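Local coordinates for ulvan Lyase-PL25 (PDB 5UAM), which cleaves ulvan, the main cell-wall polysaccharide of green seaweeds of the order Ulvales, as a beta-propeller lyase of polysaccharide lyase family 25, at residues S412-A417 with L429-V434. Residues are numbered along the deposited sequence; the frame is centred on the assembly and turned at random.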
# COMPACT_ATOMS: atom_id res chain seq x y z
N SER A 412 12.57 0.17 -14.27
CA SER A 412 11.33 0.78 -13.81
C SER A 412 11.34 0.70 -12.29
O SER A 412 12.02 -0.13 -11.71
CB SER A 412 10.07 0.09 -14.36
OG SER A 412 9.97 -1.24 -13.91
N PHE A 413 10.59 1.60 -11.66
CA PHE A 413 10.60 1.67 -10.20
C PHE A 413 9.31 1.13 -9.61
O PHE A 413 8.21 1.40 -10.11
CB PHE A 413 10.73 3.12 -9.70
CG PHE A 413 12.06 3.78 -9.97
CD1 PHE A 413 13.24 3.04 -10.00
CD2 PHE A 413 12.15 5.15 -10.14
CE1 PHE A 413 14.47 3.65 -10.23
CE2 PHE A 413 13.36 5.78 -10.40
CZ PHE A 413 14.54 5.04 -10.42
N ALA A 414 9.45 0.38 -8.54
CA ALA A 414 8.38 0.14 -7.58
C ALA A 414 8.63 1.05 -6.40
O ALA A 414 9.79 1.21 -5.98
CB ALA A 414 8.40 -1.33 -7.14
N ILE A 415 7.57 1.62 -5.83
CA ILE A 415 7.71 2.56 -4.72
C ILE A 415 6.82 2.18 -3.56
O ILE A 415 5.78 1.52 -3.71
CB ILE A 415 7.44 4.02 -5.14
CG1 ILE A 415 6.07 4.18 -5.81
CG2 ILE A 415 8.57 4.48 -6.08
CD1 ILE A 415 5.64 5.65 -5.92
N SER A 416 7.23 2.60 -2.36
CA SER A 416 6.39 2.54 -1.18
C SER A 416 5.54 3.80 -1.06
O SER A 416 5.76 4.82 -1.72
CB SER A 416 7.24 2.44 0.09
OG SER A 416 7.96 3.64 0.35
N ALA A 417 4.58 3.74 -0.15
CA ALA A 417 3.97 4.96 0.36
C ALA A 417 5.01 5.74 1.14
O ALA A 417 6.06 5.22 1.54
CB ALA A 417 2.79 4.62 1.27
N LEU A 429 10.73 4.64 -0.10
CA LEU A 429 11.54 3.52 -0.57
C LEU A 429 11.30 3.28 -2.05
O LEU A 429 10.17 3.46 -2.55
CB LEU A 429 11.21 2.27 0.23
CG LEU A 429 11.72 2.33 1.66
CD1 LEU A 429 10.97 1.41 2.57
CD2 LEU A 429 13.20 1.98 1.69
N VAL A 430 12.36 2.88 -2.76
CA VAL A 430 12.31 2.70 -4.20
C VAL A 430 13.06 1.42 -4.53
O VAL A 430 14.12 1.15 -3.96
CB VAL A 430 13.01 3.86 -4.94
CG1 VAL A 430 12.68 3.83 -6.44
CG2 VAL A 430 12.65 5.19 -4.34
N ALA A 431 12.52 0.64 -5.46
CA ALA A 431 13.17 -0.56 -5.98
C ALA A 431 13.44 -0.39 -7.47
O ALA A 431 12.53 -0.07 -8.24
CB ALA A 431 12.28 -1.79 -5.75
N GLU A 432 14.68 -0.61 -7.87
CA GLU A 432 15.11 -0.42 -9.26
C GLU A 432 14.95 -1.76 -9.97
O GLU A 432 15.86 -2.60 -10.01
CB GLU A 432 16.57 0.06 -9.29
CG GLU A 432 17.18 0.26 -10.66
CD GLU A 432 18.66 0.52 -10.59
OE1 GLU A 432 19.26 0.29 -9.51
OE2 GLU A 432 19.22 0.97 -11.59
N LYS A 433 13.77 -1.98 -10.54
CA LYS A 433 13.48 -3.24 -11.22
C LYS A 433 14.19 -3.28 -12.57
O LYS A 433 13.94 -2.45 -13.44
CB LYS A 433 11.98 -3.38 -11.43
CG LYS A 433 11.20 -3.39 -10.14
CD LYS A 433 9.76 -3.76 -10.37
CE LYS A 433 9.01 -2.64 -11.05
NZ LYS A 433 7.57 -2.99 -11.25
N VAL A 434 15.07 -4.26 -12.74
CA VAL A 434 15.78 -4.49 -13.99
C VAL A 434 15.43 -5.89 -14.45
O VAL A 434 14.75 -6.08 -15.46
CB VAL A 434 17.29 -4.28 -13.82
CG1 VAL A 434 18.02 -4.47 -15.14
CG2 VAL A 434 17.54 -2.90 -13.29
O HOH W 1 12.22 -2.97 -15.65
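Lys433 packs against Ser412 and reaches Ala414, the three residues with the most surface buried where strand 412-415 pairs antiparallel with strand 428-433. Ser412 and Lys433 form a hydrogen-bonded pair: Ser412 N donates to Lys433 O at 3.1 Å, and Lys433 N returns a bond to Ser412 O at 2.8 Å. On the same face of the sheet the lysine chain, bent at chi3 (-72°), brings CE within 3.3 Å of Ser412 OG and near the methyl of Ala414. Its NZ is hydrogen-bonded to OD1 of Asn36, a residue that probably binds substrate. A water donates to Lys433 O and makes a weak link to Ser412 OG.

Ala414 and Ala431 are the next hydrogen-bonded pair, with Ala431 N to Ala414 O at 2.8 Å; their methyls meet at 4.1 Å. One residue past Ile415, Ser416 uses its hydroxyl where a backbone carbonyl would continue the pairing: OG accepts from Leu429 N at 3.0 Å and donates to Ala417 O, while Ser416 N binds Leu429 O. Accepting one bond and donating another probably holds the rotation of this buried hydroxyl.

The opposite face is mainly apolar, though Glu432 also lies on it, its OE1 hydrogen-bonded to Tyr442 OH. Val430 CG1, anti to the backbone N (chi1 -167°), sits over one face of the Phe413 ring in a CH-pi contact, 3.9 Å from the centroid and displaced toward the rim. Both side chains also pack on Leu387 and Leu406 of the neighbouring four-stranded sheet.

Strand 412-415 is one edge of a four-stranded propeller blade, strand 428-433 the next one in, and strand 30-33, from the start of the chain, forms the opposite edge. The blade's two faces differ in chemistry: Phe413 and Val430 join it to the neighbouring blade through apolar contacts, whereas Lys433 carries a probably positive amine to Asn36, consistent with a second-shell role in positioning that residue.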